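PDB 6WB6: transferrin from Manduca sexta, which binds a single ferric ion together with a carbonate anion and transports iron as a secreted glycoprotein. Local coordinates for residues V223-L232 against A259-S267. Numbering follows the deposited sequence.
Sequences VIFTRKFFGL and APITGKACS. With NAG (2-acetamido-2-deoxy-beta-D-glucopyranose), chain C.
With CG1 of Ile261 beside the backbone N (chi1 -56°), CG2 stands anti to that N and points among Thr226, Phe230 and Leu232. Ile261 CG2 lies 3.7 Å from Phe230 CD2, oblique to the ring, and 3.9 Å from Thr226 CG2; Leu232 CD1 closes the group at 4.0 Å from Ile261 CG2. Each of the three side chains crosses that of Ile261 at roughly a right angle. A Schellman motif with Gly231 at C-prime (phi 67°) ends helix 223-229 and turns the chain, which leaves Leu232 beside Ile261, itself in a type I turn. Farther along, Val223 CG2 packs on Ala265 CB at 3.6 Å. The polar link is indirect: Arg227, bent at chi3 (64°), gives NH1 to a water at 2.7 Å, in the guanidinium plane, and that water donates to Gly263 O at 2.9 Å. Leu232 CB lies over one guanidinium face, and a hydrogen bond from NE to Pro233 O limits how the group can turn. Tyr251 of strand 249-252 also touches Thr226, Ile261 and Ala265, so the contact packs helix and loop beside the mixed sheet. Packing therefore carries the contact, with a water relaying Arg227 to Gly263 O.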
ATOM      1  N   VAL A 223     -22.274 -13.645 -11.476  1.00 20.74           N
ATOM      2  CA  VAL A 223     -23.426 -14.035 -12.276  1.00 24.03           C
ATOM      3  C   VAL A 223     -23.475 -13.236 -13.558  1.00 20.74           C
ATOM      4  O   VAL A 223     -23.720 -13.771 -14.642  1.00 28.09           O
ATOM      5  CB  VAL A 223     -24.715 -13.838 -11.463  1.00 18.53           C
ATOM      6  CG1 VAL A 223     -25.949 -13.950 -12.367  1.00 22.35           C
ATOM      7  CG2 VAL A 223     -24.732 -14.824 -10.354  1.00 20.55           C
ATOM      8  N   ILE A 224     -23.276 -11.927 -13.445  1.00 21.62           N
ATOM      9  CA  ILE A 224     -23.571 -11.054 -14.563  1.00 19.05           C
ATOM     10  C   ILE A 224     -22.658 -11.380 -15.729  1.00 26.00           C
ATOM     11  O   ILE A 224     -23.101 -11.402 -16.887  1.00 20.57           O
ATOM     12  CB  ILE A 224     -23.479  -9.580 -14.127  1.00 23.95           C
ATOM     13  CG1 ILE A 224     -23.911  -8.672 -15.259  1.00 25.62           C
ATOM     14  CG2 ILE A 224     -22.070  -9.212 -13.661  1.00 14.60           C
ATOM     15  CD1 ILE A 224     -24.190  -7.226 -14.814  1.00 25.36           C
ATOM     16  N   PHE A 225     -21.377 -11.674 -15.450  1.00 22.36           N
ATOM     17  CA  PHE A 225     -20.493 -12.107 -16.526  1.00 17.49           C
ATOM     18  C   PHE A 225     -20.801 -13.523 -16.957  1.00 22.08           C
ATOM     19  O   PHE A 225     -20.516 -13.887 -18.102  1.00 24.05           O
ATOM     20  CB  PHE A 225     -19.022 -11.999 -16.123  1.00 21.50           C
ATOM     21  CG  PHE A 225     -18.438 -10.642 -16.375  1.00 23.66           C
ATOM     22  CD1 PHE A 225     -18.557  -9.659 -15.436  1.00 21.70           C
ATOM     23  CD2 PHE A 225     -17.801 -10.348 -17.564  1.00 27.35           C
ATOM     24  CE1 PHE A 225     -18.062  -8.420 -15.655  1.00 18.63           C
ATOM     25  CE2 PHE A 225     -17.286  -9.087 -17.786  1.00 26.22           C
ATOM     26  CZ  PHE A 225     -17.427  -8.126 -16.831  1.00 30.16           C
ATOM     27  N   THR A 226     -21.380 -14.338 -16.078  1.00 18.07           N
ATOM     28  CA  THR A 226     -21.762 -15.682 -16.503  1.00 21.25           C
ATOM     29  C   THR A 226     -22.964 -15.615 -17.444  1.00 21.92           C
ATOM     30  O   THR A 226     -22.977 -16.241 -18.510  1.00 25.59           O
ATOM     31  CB  THR A 226     -22.069 -16.556 -15.295  1.00 19.96           C
ATOM     32  OG1 THR A 226     -20.925 -16.612 -14.428  1.00 21.81           O
ATOM     33  CG2 THR A 226     -22.446 -17.963 -15.723  1.00 21.29           C
ATOM     34  N   ARG A 227     -23.962 -14.823 -17.080  1.00 21.38           N
ATOM     35  CA  ARG A 227     -25.135 -14.687 -17.923  1.00 23.59           C
ATOM     36  C   ARG A 227     -24.779 -14.072 -19.276  1.00 20.02           C
ATOM     37  O   ARG A 227     -25.200 -14.576 -20.316  1.00 24.44           O
ATOM     38  CB  ARG A 227     -26.177 -13.868 -17.176  1.00 18.56           C
ATOM     39  CG  ARG A 227     -26.737 -14.634 -16.029  1.00 23.37           C
ATOM     40  CD  ARG A 227     -27.908 -13.930 -15.372  1.00 27.87           C
ATOM     41  NE  ARG A 227     -29.042 -13.803 -16.273  1.00 31.84           N
ATOM     42  CZ  ARG A 227     -29.913 -14.770 -16.518  1.00 26.13           C
ATOM     43  NH1 ARG A 227     -29.787 -15.947 -15.924  1.00 24.06           N
ATOM     44  NH2 ARG A 227     -30.915 -14.540 -17.356  1.00 27.58           N
ATOM     45  N   LYS A 228     -23.961 -13.026 -19.290  1.00 21.50           N
ATOM     46  CA  LYS A 228     -23.630 -12.394 -20.562  1.00 28.11           C
ATOM     47  C   LYS A 228     -22.753 -13.283 -21.429  1.00 22.93           C
ATOM     48  O   LYS A 228     -22.844 -13.231 -22.660  1.00 18.85           O
ATOM     49  CB  LYS A 228     -22.927 -11.067 -20.325  1.00 23.68           C
ATOM     50  CG  LYS A 228     -23.775 -10.103 -19.589  1.00 25.63           C
ATOM     51  CD  LYS A 228     -23.116  -8.750 -19.479  1.00 16.29           C
ATOM     52  CE  LYS A 228     -24.091  -7.798 -18.882  1.00 23.03           C
ATOM     53  NZ  LYS A 228     -23.413  -6.553 -18.475  1.00 32.38           N
ATOM     54  N   PHE A 229     -21.907 -14.097 -20.806  1.00 20.47           N
ATOM     55  CA  PHE A 229     -21.070 -15.012 -21.566  1.00 25.53           C
ATOM     56  C   PHE A 229     -21.935 -15.891 -22.448  1.00 25.86           C
ATOM     57  O   PHE A 229     -21.532 -16.247 -23.549  1.00 18.69           O
ATOM     58  CB  PHE A 229     -20.223 -15.859 -20.605  1.00 23.20           C
ATOM     59  CG  PHE A 229     -19.230 -16.790 -21.284  1.00 21.18           C
ATOM     60  CD1 PHE A 229     -18.049 -16.306 -21.816  1.00 20.70           C
ATOM     61  CD2 PHE A 229     -19.463 -18.147 -21.331  1.00 21.04           C
ATOM     62  CE1 PHE A 229     -17.138 -17.172 -22.410  1.00 28.58           C
ATOM     63  CE2 PHE A 229     -18.570 -19.012 -21.926  1.00 22.12           C
ATOM     64  CZ  PHE A 229     -17.411 -18.527 -22.465  1.00 27.48           C
ATOM     65  N   PHE A 230     -23.137 -16.217 -21.984  1.00 27.47           N
ATOM     66  CA  PHE A 230     -24.073 -17.053 -22.711  1.00 28.44           C
ATOM     67  C   PHE A 230     -25.169 -16.248 -23.385  1.00 25.45           C
ATOM     68  O   PHE A 230     -26.236 -16.791 -23.675  1.00 30.75           O
ATOM     69  CB  PHE A 230     -24.669 -18.077 -21.758  1.00 25.77           C
ATOM     70  CG  PHE A 230     -23.636 -18.991 -21.144  1.00 30.19           C
ATOM     71  CD1 PHE A 230     -22.944 -19.896 -21.924  1.00 22.86           C
ATOM     72  CD2 PHE A 230     -23.353 -18.934 -19.794  1.00 21.64           C
ATOM     73  CE1 PHE A 230     -22.017 -20.723 -21.359  1.00 22.77           C
ATOM     74  CE2 PHE A 230     -22.431 -19.754 -19.237  1.00 22.47           C
ATOM     75  CZ  PHE A 230     -21.755 -20.650 -20.013  1.00 17.92           C
ATOM     76  N   GLY A 231     -24.944 -14.955 -23.588  1.00 31.84           N
ATOM     77  CA  GLY A 231     -25.920 -14.117 -24.265  1.00 32.65           C
ATOM     78  C   GLY A 231     -27.196 -13.910 -23.488  1.00 32.96           C
ATOM     79  O   GLY A 231     -28.199 -13.449 -24.053  1.00 23.96           O
ATOM     80  N   LEU A 232     -27.189 -14.230 -22.209  1.00 25.19           N
ATOM     81  CA  LEU A 232     -28.436 -14.164 -21.472  1.00 21.04           C
ATOM     82  C   LEU A 232     -28.690 -12.754 -20.958  1.00 32.34           C
ATOM     83  O   LEU A 232     -27.749 -11.979 -20.761  1.00 32.20           O
ATOM     84  CB  LEU A 232     -28.412 -15.140 -20.313  1.00 26.41           C
ATOM     85  CG  LEU A 232     -28.431 -16.594 -20.777  1.00 27.03           C
ATOM     86  CD1 LEU A 232     -28.153 -17.506 -19.600  1.00 25.08           C
ATOM     87  CD2 LEU A 232     -29.767 -16.929 -21.378  1.00 28.04           C
ATOM     88  N   ALA A 259     -27.254 -26.398 -10.839  1.00 28.68           N
ATOM     89  CA  ALA A 259     -28.402 -25.588 -11.205  1.00 34.85           C
ATOM     90  C   ALA A 259     -28.147 -24.987 -12.578  1.00 31.25           C
ATOM     91  O   ALA A 259     -27.001 -24.645 -12.895  1.00 28.66           O
ATOM     92  CB  ALA A 259     -28.639 -24.461 -10.192  1.00 35.31           C
ATOM     93  N   PRO A 260     -29.165 -24.840 -13.412  1.00 28.89           N
ATOM     94  CA  PRO A 260     -28.926 -24.248 -14.729  1.00 26.02           C
ATOM     95  C   PRO A 260     -28.501 -22.796 -14.627  1.00 25.79           C
ATOM     96  O   PRO A 260     -28.933 -22.051 -13.743  1.00 26.18           O
ATOM     97  CB  PRO A 260     -30.277 -24.388 -15.435  1.00 28.55           C
ATOM     98  CG  PRO A 260     -31.268 -24.594 -14.334  1.00 28.13           C
ATOM     99  CD  PRO A 260     -30.541 -25.344 -13.280  1.00 29.28           C
ATOM    100  N   ILE A 261     -27.629 -22.413 -15.556  1.00 19.64           N
ATOM    101  CA  ILE A 261     -27.290 -21.015 -15.766  1.00 26.87           C
ATOM    102  C   ILE A 261     -28.534 -20.206 -16.117  1.00 29.68           C
ATOM    103  O   ILE A 261     -28.655 -19.035 -15.735  1.00 25.83           O
ATOM    104  CB  ILE A 261     -26.217 -20.910 -16.870  1.00 26.23           C
ATOM    105  CG1 ILE A 261     -24.987 -21.761 -16.526  1.00 28.23           C
ATOM    106  CG2 ILE A 261     -25.795 -19.507 -17.057  1.00 21.50           C
ATOM    107  CD1 ILE A 261     -24.359 -21.462 -15.185  1.00 25.76           C
ATOM    108  N   THR A 262     -29.480 -20.811 -16.843  1.00 33.51           N
ATOM    109  CA  THR A 262     -30.668 -20.074 -17.262  1.00 32.86           C
ATOM    110  C   THR A 262     -31.617 -19.795 -16.107  1.00 22.68           C
ATOM    111  O   THR A 262     -32.585 -19.054 -16.289  1.00 43.91           O
ATOM    112  CB  THR A 262     -31.433 -20.828 -18.375  1.00 30.61           C
ATOM    113  OG1 THR A 262     -31.406 -22.236 -18.126  1.00 31.70           O
ATOM    114  CG2 THR A 262     -30.826 -20.556 -19.748  1.00 29.91           C
ATOM    115  N   GLY A 263     -31.378 -20.368 -14.934  1.00 31.94           N
ATOM    116  CA  GLY A 263     -32.206 -20.120 -13.778  1.00 27.37           C
ATOM    117  C   GLY A 263     -31.547 -19.141 -12.816  1.00 29.52           C
ATOM    118  O   GLY A 263     -30.485 -18.580 -13.063  1.00 29.24           O
ATOM    119  N   LYS A 264     -32.218 -18.936 -11.696  1.00 26.75           N
ATOM    120  CA  LYS A 264     -31.633 -18.147 -10.631  1.00 34.59           C
ATOM    121  C   LYS A 264     -30.378 -18.847 -10.115  1.00 31.32           C
ATOM    122  O   LYS A 264     -30.400 -20.038  -9.792  1.00 31.94           O
ATOM    123  CB  LYS A 264     -32.666 -17.948  -9.519  1.00 42.55           C
ATOM    124  CG  LYS A 264     -32.213 -17.069  -8.331  1.00 39.59           C
ATOM    125  CD  LYS A 264     -31.934 -17.901  -7.068  1.00 44.39           C
ATOM    126  CE  LYS A 264     -32.610 -17.319  -5.830  1.00 41.97           C
ATOM    127  NZ  LYS A 264     -32.001 -16.012  -5.446  1.00 48.45           N
ATOM    128  N   ALA A 265     -29.273 -18.106 -10.060  1.00 32.81           N
ATOM    129  CA  ALA A 265     -27.998 -18.685  -9.649  1.00 28.30           C
ATOM    130  C   ALA A 265     -28.024 -19.072  -8.172  1.00 30.69           C
ATOM    131  O   ALA A 265     -28.652 -18.407  -7.351  1.00 30.39           O
ATOM    132  CB  ALA A 265     -26.862 -17.689  -9.924  1.00 29.40           C
ATOM    133  N   CYS A 266     -27.376 -20.188  -7.843  1.00 19.51           N
ATOM    134  CA  CYS A 266     -27.023 -20.494  -6.467  1.00 28.93           C
ATOM    135  C   CYS A 266     -25.635 -19.939  -6.219  1.00 27.78           C
ATOM    136  O   CYS A 266     -24.713 -20.185  -7.015  1.00 26.02           O
ATOM    137  CB  CYS A 266     -27.034 -21.994  -6.211  1.00 32.65           C
ATOM    138  SG  CYS A 266     -26.021 -22.916  -7.375  1.00 41.21           S
ATOM    139  N   SER A 267     -25.489 -19.215  -5.112  1.00 29.51           N
ATOM    140  CA  SER A 267     -24.322 -18.384  -4.840  1.00 25.22           C
ATOM    141  C   SER A 267     -23.986 -18.497  -3.368  1.00 24.07           C
ATOM    142  O   SER A 267     -24.864 -18.358  -2.523  1.00 24.47           O
ATOM    143  CB  SER A 267     -24.590 -16.921  -5.219  1.00 28.21           C
ATOM    144  OG  SER A 267     -23.589 -16.054  -4.697  1.00 25.77           O
TER
HETATM  145  C1  NAG C   1     -24.972 -17.643   2.546  1.00 28.12           C
HETATM  146  C2  NAG C   1     -25.819 -17.785   1.295  1.00 31.01           C
HETATM  147  C3  NAG C   1     -26.888 -18.882   1.374  1.00 33.23           C
HETATM  148  C4  NAG C   1     -26.387 -20.162   2.050  1.00 36.92           C
HETATM  149  C5  NAG C   1     -25.461 -19.876   3.231  1.00 36.64           C
HETATM  150  C6  NAG C   1     -24.708 -21.131   3.605  1.00 34.71           C
HETATM  151  C7  NAG C   1     -25.938 -15.622   0.128  1.00 30.69           C
HETATM  152  C8  NAG C   1     -26.836 -14.447  -0.110  1.00 26.39           C
HETATM  153  N2  NAG C   1     -26.429 -16.503   0.998  1.00 24.59           N
HETATM  154  O3  NAG C   1     -27.272 -19.164   0.020  1.00 32.82           O
HETATM  155  O4  NAG C   1     -27.452 -20.918   2.644  1.00 32.31           O
HETATM  156  O5  NAG C   1     -24.461 -18.903   2.935  1.00 30.68           O
HETATM  157  O6  NAG C   1     -24.014 -21.532   2.429  1.00 31.64           O
HETATM  158  O7  NAG C   1     -24.867 -15.745  -0.450  1.00 24.52           O
HETATM  159  O   HOH W   1     -28.363 -16.797 -13.733  1.00 29.81           O